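Acyl-CoA hydrolase (Bacillus cereus, PDB 1Y7U) probably hydrolyses long-chain fatty acyl-CoA thioesters, releasing coenzyme A, and binds both coenzyme A and calcium. Local coordinates at residues S18-T23 / A54-R59; V63-D68 / T121-S126; S86-T91 / P135-D140; S95-V100 / T117-F122. All blocks are in the same frame, centred on the assembly; numbering follows the deposited sequence.

Interaction 1: S18-T23 / A54-R59; sequences SRVFKT and ASRHSR
S18 OG is held by three partners: the carbonyl oxygen of A15, the amide of V88, and a water that donates to it at 2.9 Å from S18 OG. A chi1 of 63° puts the hydroxyl between its own backbone N and carbonyl carbon. The same water lies in the plane of the H57 ring, at the edge, 2.6 Å from H57 ND1, so it bridges the residues just before strand 20-25 to the last turn of helix 39-58. H57 CG is anti to the backbone N (179°), and the CB of H57 rests 3.9 Å from the CB of S18. At the far edge of the imidazole, NE2 is hydrogen-bonded to P135 O.

R56 reaches along the strand with its chain extended from CG to NE. Its NH1 gives a weak, bent bond to R19 O (3.0 Å, N-H...O 123°), with the oxygen at the edge of the guanidinium and in its plane. The V20 and R56 side chains cross obliquely, with V20 CG2 3.7 Å from R56 NH1. The charge of R56 is met mainly by E105 of the second subunit through NH2, so this arginine links the helix, the strand and the second subunit. The outermost strand of this chain's sheet, 20-25, lying against the end of helix 39-58 is characteristic of the hotdog fold, in which a curved antiparallel sheet wraps a long central helix.

Interaction 2: V63-D68 / T121-S126; sequences VTASMD and TFVALS. With COA (coenzyme A), chain F.
Strands 63-67 and 121-125 run antiparallel with their axes 4.4 Å apart, and a classic beta bulge interrupts the ladder where A65 and S66 both face T121. T121 O accepts both amides, A65 N at 2.7 Å and S66 N more loosely, both in the carbonyl plane. The register accordingly shifts by one residue between T64-F122 and S66-T121.

V63, S66, T121 and V123 share the face that receives coenzyme A. T121, with CG2 anti to its backbone N, brings that methyl to 3.5 Å from N3A of the adenine, while OG1 stays beside the backbone N. A water joins the hydroxyls, 2.7 Å from S66 OG and 2.8 Å from T121 OG1. Toward the pantetheine, V63 CG1 lies against C6P of the arm; on the partner strand V123 CG2 is 3.6 Å from the ribose oxygen O4B, and A65 CB leans on this same methyl. The arm is also held by the backbone, as COA N4P donates to T64 O (3.2 Å, 153°). On the opposite face, T64 and F122 cross obliquely, the ring meeting the threonine at F122 CE2 to T64 CB, 3.5 Å.

Helix 39-58 packs against the T64 and F122 side through D47 and S51, and strand 95-105 flanks strand 112-125 on its other edge. Beyond S66 and M67 the sheet continues into a strand of the third subunit, whose D71 and F72 also hydrogen-bond coenzyme A.

Interaction 3: S86-T91 / P135-D140; sequences SFVIWT and PRVIPD
The F87 ring has I89 CG2 in its plane at the edge, and R19 as a cation-pi partner; the indole of W90 is packed by A151, V152 and R158 of helix 142-170. These groups do not carry the contact with 135-140. That falls to V88 and T91, whose side chains both point toward 135-140, because a classic beta bulge at I89 and W90, both facing E97, shifts the alternation between them.

V137 is the side chain that packs into this contact. Its CG1 is anti to the backbone N and lies 3.4 Å from the carbonyl oxygen V88 O, while CG2, anti to the carbonyl carbon, comes in obliquely on V88 CG1. The V137 CB sits 3.8 Å from I89 O, at the bulge. H57 and A15 also touch V137, and its side chain is buried. The polar part is slight: V137 N gives T91 OG1 a weak bond of 3.3 Å. A chi1 of 44° places this hydroxyl between its own backbone N and carbonyl carbon. A water donating to P135 O at 2.9 Å is weakly bonded to T91 OG1 as well.

The axes of the two strands stay 6.1 Å apart at an angle of 132°, without beta bridges between them. Strand 136-138 pairs instead in parallel with strand 12-14, through R136 and K13. Strand 136-138 of a small parallel two-stranded sheet thus packs by V137 onto the hotdog sheet, leading directly to D140, which with E144 belongs to a calcium-binding site of this protein.

Interaction 4: S95-V100 / T117-F122; sequences SMEVFV and TSFVTF. With COA (coenzyme A), chain F.
S95 makes the first-shell contact with coenzyme A at the 3'-phosphate: its backbone N donates to COA O7A (2.9 Å, 152°). S95 OG, turned between the backbone N and carbonyl carbon, lies 2.7 Å from COA O7A, with COA O3B also within bonding distance. Behind it, the strand is fixed by six hydrogen bonds in three antiparallel pairs, M96-F122, V98-V120 and V100-S118. The first lies next to S95 in sequence, M96 N donating to F122 O at 2.9 Å, while V98 N to V120 O is almost straight at 174°.

On the face shared with T121, E97 extends beyond CG and brings OE1 to 3.6 Å from F119 CB. Next along, F99 and F119 form an edge-to-face pair, centroids 5.2 Å apart and planes at 61°, with F99 CD1 over the F119 ring, toward its rim. On the other face, V98 CG2 touches F122 CD1 and V100 CG2 meets V120 CG2 at 3.8 Å.

Helix 142-170 covers the E97, F119 and T121 side through A155, A151 and R158; helix 39-58 lies against M96 and F122. The hairpin sits between strands 81-91 and 61-71 at the middle of the sheet.

In the fold
All four interactions reach one antiparallel sheet, ordered 20-25, 81-91, 95-105, 112-125, 61-71. Interaction 1 closes first along the chain; interactions 2 and 3 then alternate, and interaction 4 is nested inside the loop closed by interaction 3. Interactions 2 and 4 have centres 8 Å apart and share T121 and F122, so the same strand carries both ladders and both touch coenzyme A. Interactions 1 and 3 lie toward the 20-25 side of the sheet, their centres 11 Å apart, near the calcium site; the centre of interaction 3 is 15 Å from that of interaction 2. Helix 39-58 ties them together: A54 packs on F122, and H57 touches M96 and V137. The hotdog core thus connects the coenzyme A side to the calcium side.

Interaction 1: S18-T23 / A54-R59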
# COMPACT_ATOMS: atom_id res chain seq x y z
N SER A 18 0.26 15.15 -24.95
CA SER A 18 0.45 14.02 -24.05
C SER A 18 1.28 14.30 -22.81
O SER A 18 1.63 13.37 -22.08
CB SER A 18 1.08 12.87 -24.81
OG SER A 18 2.37 13.24 -25.26
N ARG A 19 1.60 15.56 -22.56
CA ARG A 19 2.40 15.90 -21.40
C ARG A 19 1.67 15.49 -20.11
O ARG A 19 0.45 15.62 -20.00
CB ARG A 19 2.72 17.41 -21.42
CG ARG A 19 3.70 17.87 -20.37
CD ARG A 19 4.26 19.26 -20.67
NE ARG A 19 5.53 19.21 -21.41
CZ ARG A 19 5.66 19.25 -22.74
NH1 ARG A 19 4.59 19.35 -23.52
NH2 ARG A 19 6.87 19.17 -23.29
N VAL A 20 2.43 14.96 -19.15
CA VAL A 20 1.88 14.51 -17.86
C VAL A 20 2.78 14.96 -16.71
O VAL A 20 3.97 14.67 -16.69
CB VAL A 20 1.78 12.97 -17.81
CG1 VAL A 20 1.39 12.53 -16.42
CG2 VAL A 20 0.77 12.46 -18.81
N PHE A 21 2.21 15.67 -15.74
CA PHE A 21 2.99 16.12 -14.60
C PHE A 21 2.57 15.39 -13.33
O PHE A 21 1.39 15.10 -13.13
CB PHE A 21 2.81 17.61 -14.32
CG PHE A 21 3.41 18.49 -15.35
CD1 PHE A 21 2.64 18.95 -16.42
CD2 PHE A 21 4.73 18.90 -15.25
CE1 PHE A 21 3.18 19.80 -17.37
CE2 PHE A 21 5.29 19.76 -16.20
CZ PHE A 21 4.51 20.21 -17.26
N LYS A 22 3.54 15.13 -12.47
CA LYS A 22 3.25 14.49 -11.20
C LYS A 22 4.31 14.84 -10.20
O LYS A 22 5.47 14.48 -10.38
CB LYS A 22 3.20 12.99 -11.35
CG LYS A 22 2.83 12.27 -10.07
CD LYS A 22 3.08 10.79 -10.24
CE LYS A 22 2.39 9.96 -9.18
NZ LYS A 22 2.65 8.53 -9.46
N THR A 23 3.94 15.55 -9.15
CA THR A 23 4.92 15.87 -8.12
C THR A 23 4.45 15.19 -6.83
O THR A 23 3.28 15.25 -6.47
CB THR A 23 5.11 17.40 -7.95
OG1 THR A 23 5.24 17.72 -6.56
CG2 THR A 23 3.96 18.15 -8.57
N ALA A 54 1.40 7.79 -22.91
CA ALA A 54 1.16 6.88 -24.01
C ALA A 54 -0.32 6.79 -24.35
O ALA A 54 -0.69 6.89 -25.51
CB ALA A 54 1.71 5.50 -23.68
N SER A 55 -1.18 6.61 -23.36
CA SER A 55 -2.60 6.49 -23.65
C SER A 55 -3.26 7.82 -24.01
O SER A 55 -4.24 7.84 -24.75
CB SER A 55 -3.32 5.83 -22.48
OG SER A 55 -3.03 6.49 -21.28
N ARG A 56 -2.74 8.93 -23.50
CA ARG A 56 -3.32 10.22 -23.85
C ARG A 56 -3.11 10.48 -25.34
O ARG A 56 -4.00 10.95 -26.04
CB ARG A 56 -2.69 11.35 -23.04
CG ARG A 56 -3.45 11.68 -21.79
CD ARG A 56 -2.87 12.89 -21.07
NE ARG A 56 -3.70 13.23 -19.92
CZ ARG A 56 -3.35 14.10 -18.97
NH1 ARG A 56 -2.19 14.73 -19.02
NH2 ARG A 56 -4.18 14.33 -17.96
N HIS A 57 -1.91 10.16 -25.82
CA HIS A 57 -1.56 10.36 -27.21
C HIS A 57 -2.29 9.38 -28.11
O HIS A 57 -2.95 9.78 -29.07
CB HIS A 57 -0.05 10.19 -27.39
CG HIS A 57 0.43 10.35 -28.81
ND1 HIS A 57 0.96 11.52 -29.29
CD2 HIS A 57 0.49 9.46 -29.83
CE1 HIS A 57 1.33 11.35 -30.55
NE2 HIS A 57 1.06 10.11 -30.90
N SER A 58 -2.20 8.10 -27.78
CA SER A 58 -2.81 7.06 -28.57
C SER A 58 -4.30 6.83 -28.34
O SER A 58 -4.98 6.28 -29.20
CB SER A 58 -2.11 5.74 -28.31
OG SER A 58 -2.40 5.32 -27.00
N ARG A 59 -4.80 7.24 -27.17
CA ARG A 59 -6.20 7.03 -26.83
C ARG A 59 -6.46 5.54 -26.96
O ARG A 59 -7.59 5.11 -27.22
CB ARG A 59 -7.11 7.80 -27.79
CG ARG A 59 -6.70 9.24 -28.04
CD ARG A 59 -7.44 10.25 -27.18
NE ARG A 59 -7.17 10.12 -25.76
CZ ARG A 59 -6.94 11.14 -24.94
NH1 ARG A 59 -6.94 12.38 -25.41
NH2 ARG A 59 -6.72 10.93 -23.65
O HOH W 1 1.41 13.73 -27.96
O HOH W 2 -0.70 16.46 -16.41

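Interaction 2: V63-D68 / T121-S126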
# COMPACT_ATOMS: atom_id res chain seq x y z
N VAL A 63 0.90 -0.79 -23.60
CA VAL A 63 1.74 -1.74 -22.86
C VAL A 63 3.18 -1.24 -22.94
O VAL A 63 3.59 -0.67 -23.95
CB VAL A 63 1.63 -3.13 -23.52
CG1 VAL A 63 3.00 -3.63 -23.89
CG2 VAL A 63 0.91 -4.08 -22.60
N THR A 64 3.97 -1.46 -21.90
CA THR A 64 5.34 -0.98 -21.94
C THR A 64 6.29 -2.01 -22.55
O THR A 64 6.41 -3.13 -22.06
CB THR A 64 5.83 -0.51 -20.52
OG1 THR A 64 7.25 -0.66 -20.43
CG2 THR A 64 5.15 -1.27 -19.42
N ALA A 65 6.93 -1.61 -23.65
CA ALA A 65 7.85 -2.47 -24.38
C ALA A 65 9.28 -2.44 -23.86
O ALA A 65 9.96 -3.46 -23.83
CB ALA A 65 7.84 -2.11 -25.86
N SER A 66 9.75 -1.26 -23.46
CA SER A 66 11.11 -1.19 -22.98
C SER A 66 11.42 0.04 -22.15
O SER A 66 10.68 1.03 -22.16
CB SER A 66 12.09 -1.25 -24.16
OG SER A 66 11.99 -0.08 -24.97
N MSE A 67 12.53 -0.04 -21.43
CA MSE A 67 13.01 1.06 -20.61
C MSE A 67 14.43 1.32 -21.09
O MSE A 67 15.23 0.39 -21.21
CB MSE A 67 13.05 0.64 -19.13
CG MSE A 67 12.11 1.41 -18.22
SE MSE A 67 12.60 3.24 -17.86
CE MSE A 67 11.29 3.62 -16.50
N ASP A 68 14.76 2.58 -21.36
CA ASP A 68 16.12 2.90 -21.79
C ASP A 68 16.98 2.90 -20.53
O ASP A 68 16.46 3.04 -19.43
CB ASP A 68 16.15 4.29 -22.44
CG ASP A 68 17.21 4.40 -23.51
OD1 ASP A 68 16.88 4.18 -24.69
OD2 ASP A 68 18.37 4.70 -23.16
N THR A 121 9.45 3.02 -23.98
CA THR A 121 8.76 2.70 -25.21
C THR A 121 7.47 1.95 -24.93
O THR A 121 7.46 0.97 -24.19
CB THR A 121 9.66 1.84 -26.13
OG1 THR A 121 10.90 2.52 -26.35
CG2 THR A 121 8.98 1.59 -27.47
N PHE A 122 6.37 2.43 -25.53
CA PHE A 122 5.07 1.79 -25.37
C PHE A 122 4.50 1.36 -26.72
O PHE A 122 4.77 1.98 -27.75
CB PHE A 122 4.08 2.75 -24.69
CG PHE A 122 4.31 2.94 -23.22
CD1 PHE A 122 5.23 3.89 -22.76
CD2 PHE A 122 3.64 2.16 -22.28
CE1 PHE A 122 5.46 4.05 -21.40
CE2 PHE A 122 3.87 2.31 -20.93
CZ PHE A 122 4.78 3.26 -20.48
N VAL A 123 3.71 0.29 -26.72
CA VAL A 123 3.08 -0.21 -27.94
C VAL A 123 1.57 -0.25 -27.74
O VAL A 123 1.08 -0.89 -26.80
CB VAL A 123 3.55 -1.63 -28.30
CG1 VAL A 123 2.73 -2.17 -29.47
CG2 VAL A 123 5.02 -1.63 -28.64
N ALA A 124 0.84 0.41 -28.62
CA ALA A 124 -0.62 0.43 -28.53
C ALA A 124 -1.17 -0.90 -29.01
O ALA A 124 -0.80 -1.38 -30.08
CB ALA A 124 -1.17 1.58 -29.36
N LEU A 125 -2.06 -1.49 -28.23
CA LEU A 125 -2.64 -2.77 -28.61
C LEU A 125 -4.15 -2.77 -28.74
O LEU A 125 -4.86 -2.01 -28.07
CB LEU A 125 -2.20 -3.85 -27.62
CG LEU A 125 -0.70 -4.15 -27.63
CD1 LEU A 125 -0.41 -5.41 -26.82
CD2 LEU A 125 -0.24 -4.34 -29.06
N SER A 126 -4.65 -3.64 -29.61
CA SER A 126 -6.08 -3.78 -29.83
C SER A 126 -6.58 -4.74 -28.77
O SER A 126 -5.78 -5.46 -28.15
CB SER A 126 -6.35 -4.37 -31.21
OG SER A 126 -5.84 -5.69 -31.32
N1A COA F . 11.85 -2.16 -27.52
C2A COA F . 11.31 -1.10 -28.17
N3A COA F . 10.30 -1.29 -29.06
C4A COA F . 9.84 -2.50 -29.29
C5A COA F . 10.34 -3.56 -28.62
C6A COA F . 11.37 -3.40 -27.71
N6A COA F . 11.69 -4.33 -26.81
N7A COA F . 9.70 -4.61 -29.05
C8A COA F . 8.80 -4.25 -29.93
N9A COA F . 8.89 -2.95 -30.12
C1B COA F . 7.97 -2.18 -30.97
C2B COA F . 8.52 -1.78 -32.32
O2B COA F . 9.00 -0.47 -32.18
C3B COA F . 7.34 -1.81 -33.27
O3B COA F . 7.13 -0.48 -33.52
P3B COA F . 6.55 0.22 -34.74
O7A COA F . 6.23 1.50 -34.29
O8A COA F . 5.42 -0.27 -35.37
O9A COA F . 7.53 0.42 -35.69
C4B COA F . 6.24 -2.32 -32.38
O4B COA F . 6.90 -2.98 -31.36
C5B COA F . 5.32 -3.31 -33.01
O5B COA F . 5.78 -4.60 -32.72
P1A COA F . 5.35 -5.91 -33.53
O1A COA F . 6.50 -6.55 -34.19
O2A COA F . 4.37 -5.59 -34.57
O3A COA F . 4.81 -6.98 -32.50
P2A COA F . 5.41 -7.45 -31.11
O4A COA F . 6.86 -7.69 -31.13
O5A COA F . 4.72 -8.68 -30.80
O6A COA F . 5.04 -6.35 -30.04
CBP COA F . 5.76 -6.86 -27.74
CCP COA F . 4.62 -6.55 -28.70
CDP COA F . 6.91 -7.58 -28.38
CEP COA F . 6.29 -5.57 -27.16
CAP COA F . 5.29 -7.95 -26.77
OAP COA F . 5.98 -9.15 -26.99
C9P COA F . 4.72 -7.72 -25.41
O9P COA F . 3.35 -7.79 -25.24
N8P COA F . 5.52 -7.47 -24.42
C7P COA F . 5.15 -6.59 -23.36
C6P COA F . 3.72 -6.70 -22.86
C5P COA F . 3.56 -6.30 -21.43
O5P COA F . 2.62 -6.75 -20.75
N4P COA F . 4.45 -5.47 -20.96
C3P COA F . 4.74 -5.41 -19.58
C2P COA F . 5.62 -6.57 -19.23
S1P COA F . 4.78 -7.74 -18.23
O HOH W 3 13.10 2.37 -24.59

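Interaction 3: S86-T91 / P135-D140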
# COMPACT_ATOMS: atom_id res chain seq x y z
N SER A 86 6.46 13.90 -18.37
CA SER A 86 6.61 12.99 -19.47
C SER A 86 5.71 13.37 -20.64
O SER A 86 4.62 13.92 -20.46
CB SER A 86 6.29 11.56 -19.01
OG SER A 86 4.93 11.43 -18.63
N PHE A 87 6.20 13.09 -21.84
CA PHE A 87 5.45 13.34 -23.06
C PHE A 87 6.04 12.47 -24.15
O PHE A 87 7.19 12.04 -24.07
CB PHE A 87 5.51 14.81 -23.46
CG PHE A 87 6.87 15.42 -23.36
CD1 PHE A 87 7.28 16.04 -22.18
CD2 PHE A 87 7.76 15.34 -24.43
CE1 PHE A 87 8.56 16.57 -22.06
CE2 PHE A 87 9.03 15.87 -24.32
CZ PHE A 87 9.44 16.48 -23.14
N VAL A 88 5.22 12.18 -25.15
CA VAL A 88 5.64 11.37 -26.28
C VAL A 88 6.46 12.28 -27.19
O VAL A 88 6.06 13.42 -27.42
CB VAL A 88 4.40 10.88 -27.03
CG1 VAL A 88 4.80 10.05 -28.23
CG2 VAL A 88 3.52 10.09 -26.09
N ILE A 89 7.60 11.82 -27.69
CA ILE A 89 8.36 12.67 -28.61
C ILE A 89 8.61 11.99 -29.93
O ILE A 89 8.71 12.65 -30.95
CB ILE A 89 9.75 13.06 -28.11
CG1 ILE A 89 10.14 12.17 -26.95
CG2 ILE A 89 9.80 14.56 -27.84
CD1 ILE A 89 11.60 11.96 -26.88
N TRP A 90 8.75 10.67 -29.91
CA TRP A 90 9.00 9.94 -31.14
C TRP A 90 7.93 8.89 -31.32
O TRP A 90 7.50 8.29 -30.35
CB TRP A 90 10.37 9.28 -31.08
CG TRP A 90 10.73 8.44 -32.27
CD1 TRP A 90 11.47 8.82 -33.36
CD2 TRP A 90 10.35 7.08 -32.51
NE1 TRP A 90 11.58 7.78 -34.24
CE2 TRP A 90 10.91 6.70 -33.74
CE3 TRP A 90 9.60 6.14 -31.79
CZ2 TRP A 90 10.73 5.42 -34.28
CZ3 TRP A 90 9.43 4.87 -32.32
CH2 TRP A 90 9.99 4.52 -33.56
N THR A 91 7.49 8.67 -32.55
CA THR A 91 6.49 7.64 -32.80
C THR A 91 6.85 6.79 -33.99
O THR A 91 7.43 7.26 -34.96
CB THR A 91 5.08 8.21 -33.07
OG1 THR A 91 5.15 9.33 -33.97
CG2 THR A 91 4.41 8.59 -31.78
N PRO A 135 -1.15 7.95 -33.61
CA PRO A 135 -0.94 9.27 -34.21
C PRO A 135 0.54 9.61 -34.34
O PRO A 135 1.39 8.93 -33.77
CB PRO A 135 -1.66 10.21 -33.24
CG PRO A 135 -2.76 9.37 -32.72
CD PRO A 135 -2.07 8.04 -32.47
N ARG A 136 0.86 10.65 -35.10
CA ARG A 136 2.25 11.05 -35.27
C ARG A 136 2.46 12.16 -34.26
O ARG A 136 1.51 12.85 -33.90
CB ARG A 136 2.48 11.58 -36.70
CG ARG A 136 3.93 11.90 -37.02
CD ARG A 136 4.11 12.38 -38.46
NE ARG A 136 5.49 12.79 -38.75
CZ ARG A 136 6.54 11.97 -38.75
NH1 ARG A 136 6.39 10.68 -38.49
NH2 ARG A 136 7.75 12.45 -39.01
N VAL A 137 3.68 12.32 -33.77
CA VAL A 137 3.95 13.37 -32.79
C VAL A 137 4.53 14.55 -33.54
O VAL A 137 5.19 14.38 -34.56
CB VAL A 137 5.04 12.98 -31.76
CG1 VAL A 137 4.98 13.91 -30.58
CG2 VAL A 137 4.87 11.57 -31.32
N ILE A 138 4.27 15.75 -33.04
CA ILE A 138 4.85 16.92 -33.65
C ILE A 138 5.41 17.81 -32.55
O ILE A 138 4.68 18.39 -31.74
CB ILE A 138 3.82 17.69 -34.57
CG1 ILE A 138 3.78 19.17 -34.17
CG2 ILE A 138 2.47 17.02 -34.54
CD1 ILE A 138 2.84 20.01 -35.03
N PRO A 139 6.75 17.87 -32.47
CA PRO A 139 7.54 18.64 -31.51
C PRO A 139 7.39 20.14 -31.76
O PRO A 139 7.61 20.59 -32.88
CB PRO A 139 8.96 18.17 -31.79
CG PRO A 139 8.76 16.74 -32.30
CD PRO A 139 7.59 16.91 -33.21
N ASP A 140 7.04 20.91 -30.74
CA ASP A 140 6.90 22.35 -30.91
C ASP A 140 8.15 23.08 -30.44
O ASP A 140 8.87 23.66 -31.24
CB ASP A 140 5.70 22.90 -30.13
CG ASP A 140 4.36 22.51 -30.75
OD1 ASP A 140 4.37 21.95 -31.87
OD2 ASP A 140 3.31 22.78 -30.13
O HOH W 4 3.28 7.50 -35.42

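Interaction 4: S95-V100 / T117-F122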
# COMPACT_ATOMS: atom_id res chain seq x y z
N SER A 95 4.26 2.00 -32.21
CA SER A 95 4.86 2.32 -30.92
C SER A 95 5.17 3.79 -30.76
O SER A 95 5.12 4.55 -31.71
CB SER A 95 6.16 1.53 -30.75
OG SER A 95 7.09 1.92 -31.74
N MSE A 96 5.52 4.18 -29.54
CA MSE A 96 5.85 5.56 -29.25
C MSE A 96 6.88 5.64 -28.14
O MSE A 96 6.89 4.80 -27.23
CB MSE A 96 4.57 6.31 -28.86
CG MSE A 96 3.70 5.51 -27.94
SE MSE A 96 1.82 5.93 -28.12
CE MSE A 96 1.94 7.76 -27.62
N GLU A 97 7.77 6.61 -28.22
CA GLU A 97 8.78 6.78 -27.19
C GLU A 97 8.42 7.94 -26.31
O GLU A 97 8.23 9.06 -26.79
CB GLU A 97 10.16 6.99 -27.78
CG GLU A 97 10.79 5.73 -28.27
CD GLU A 97 12.28 5.85 -28.34
OE1 GLU A 97 12.93 5.77 -27.28
OE2 GLU A 97 12.81 6.06 -29.45
N VAL A 98 8.33 7.67 -25.02
CA VAL A 98 7.97 8.69 -24.06
C VAL A 98 9.18 9.11 -23.26
O VAL A 98 9.87 8.29 -22.66
CB VAL A 98 6.88 8.17 -23.11
CG1 VAL A 98 6.42 9.28 -22.19
CG2 VAL A 98 5.71 7.60 -23.91
N PHE A 99 9.44 10.41 -23.29
CA PHE A 99 10.56 10.96 -22.54
C PHE A 99 10.06 11.20 -21.12
O PHE A 99 8.91 11.61 -20.92
CB PHE A 99 11.02 12.29 -23.14
CG PHE A 99 12.10 12.96 -22.36
CD1 PHE A 99 13.39 12.42 -22.33
CD2 PHE A 99 11.82 14.09 -21.59
CE1 PHE A 99 14.39 13.01 -21.54
CE2 PHE A 99 12.82 14.69 -20.80
CZ PHE A 99 14.10 14.15 -20.78
N VAL A 100 10.91 10.92 -20.14
CA VAL A 100 10.53 11.12 -18.75
C VAL A 100 11.63 11.86 -18.05
O VAL A 100 12.80 11.52 -18.16
CB VAL A 100 10.27 9.80 -18.03
CG1 VAL A 100 9.69 10.09 -16.66
CG2 VAL A 100 9.33 8.94 -18.84
N THR A 117 16.58 10.91 -16.11
CA THR A 117 15.76 11.05 -17.30
C THR A 117 15.83 9.72 -18.04
O THR A 117 16.68 8.88 -17.75
CB THR A 117 16.28 12.13 -18.26
OG1 THR A 117 17.55 11.73 -18.77
CG2 THR A 117 16.40 13.46 -17.54
N SER A 118 14.93 9.51 -18.99
CA SER A 118 14.95 8.28 -19.76
C SER A 118 13.85 8.28 -20.80
O SER A 118 13.06 9.23 -20.89
CB SER A 118 14.79 7.08 -18.83
OG SER A 118 15.07 5.87 -19.51
N PHE A 119 13.81 7.23 -21.61
CA PHE A 119 12.79 7.10 -22.62
C PHE A 119 12.15 5.75 -22.39
O PHE A 119 12.84 4.76 -22.19
CB PHE A 119 13.40 7.13 -24.02
CG PHE A 119 14.06 8.43 -24.36
CD1 PHE A 119 15.32 8.73 -23.85
CD2 PHE A 119 13.43 9.35 -25.19
CE1 PHE A 119 15.94 9.95 -24.16
CE2 PHE A 119 14.03 10.56 -25.50
CZ PHE A 119 15.29 10.86 -24.99
N VAL A 120 10.83 5.73 -22.38
CA VAL A 120 10.13 4.47 -22.17
C VAL A 120 9.36 4.23 -23.45
O VAL A 120 8.72 5.14 -23.98
CB VAL A 120 9.16 4.56 -20.98
CG1 VAL A 120 8.70 3.16 -20.59
CG2 VAL A 120 9.82 5.26 -19.81
N THR A 121 9.45 3.02 -23.98
CA THR A 121 8.76 2.70 -25.21
C THR A 121 7.47 1.95 -24.93
O THR A 121 7.46 0.97 -24.19
CB THR A 121 9.66 1.84 -26.13
OG1 THR A 121 10.90 2.52 -26.35
CG2 THR A 121 8.98 1.59 -27.47
N PHE A 122 6.37 2.43 -25.53
CA PHE A 122 5.07 1.79 -25.37
C PHE A 122 4.50 1.36 -26.72
O PHE A 122 4.77 1.98 -27.75
CB PHE A 122 4.08 2.75 -24.69
CG PHE A 122 4.31 2.94 -23.22
CD1 PHE A 122 5.23 3.89 -22.76
CD2 PHE A 122 3.64 2.16 -22.28
CE1 PHE A 122 5.46 4.05 -21.40
CE2 PHE A 122 3.87 2.31 -20.93
CZ PHE A 122 4.78 3.26 -20.48
N1A COA F . 11.85 -2.16 -27.52
C2A COA F . 11.31 -1.10 -28.17
N3A COA F . 10.30 -1.29 -29.06
C4A COA F . 9.84 -2.50 -29.29
C5A COA F . 10.34 -3.56 -28.62
C6A COA F . 11.37 -3.40 -27.71
N6A COA F . 11.69 -4.33 -26.81
N7A COA F . 9.70 -4.61 -29.05
C8A COA F . 8.80 -4.25 -29.93
N9A COA F . 8.89 -2.95 -30.12
C1B COA F . 7.97 -2.18 -30.97
C2B COA F . 8.52 -1.78 -32.32
O2B COA F . 9.00 -0.47 -32.18
C3B COA F . 7.34 -1.81 -33.27
O3B COA F . 7.13 -0.48 -33.52
P3B COA F . 6.55 0.22 -34.74
O7A COA F . 6.23 1.50 -34.29
O8A COA F . 5.42 -0.27 -35.37
O9A COA F . 7.53 0.42 -35.69
C4B COA F . 6.24 -2.32 -32.38
O4B COA F . 6.90 -2.98 -31.36
C5B COA F . 5.32 -3.31 -33.01
O5B COA F . 5.78 -4.60 -32.72
P1A COA F . 5.35 -5.91 -33.53
O1A COA F . 6.50 -6.55 -34.19
O2A COA F . 4.37 -5.59 -34.57
O3A COA F . 4.81 -6.98 -32.50
P2A COA F . 5.41 -7.45 -31.11
O4A COA F . 6.86 -7.69 -31.13
O5A COA F . 4.72 -8.68 -30.80
O6A COA F . 5.04 -6.35 -30.04
CBP COA F . 5.76 -6.86 -27.74
CCP COA F . 4.62 -6.55 -28.70
CDP COA F . 6.91 -7.58 -28.38
CEP COA F . 6.29 -5.57 -27.16
CAP COA F . 5.29 -7.95 -26.77
OAP COA F . 5.98 -9.15 -26.99
C9P COA F . 4.72 -7.72 -25.41
O9P COA F . 3.35 -7.79 -25.24
N8P COA F . 5.52 -7.47 -24.42
C7P COA F . 5.15 -6.59 -23.36
C6P COA F . 3.72 -6.70 -22.86
C5P COA F . 3.56 -6.30 -21.43
O5P COA F . 2.62 -6.75 -20.75
N4P COA F . 4.45 -5.47 -20.96
C3P COA F . 4.74 -5.41 -19.58
C2P COA F . 5.62 -6.57 -19.23
S1P COA F . 4.78 -7.74 -18.23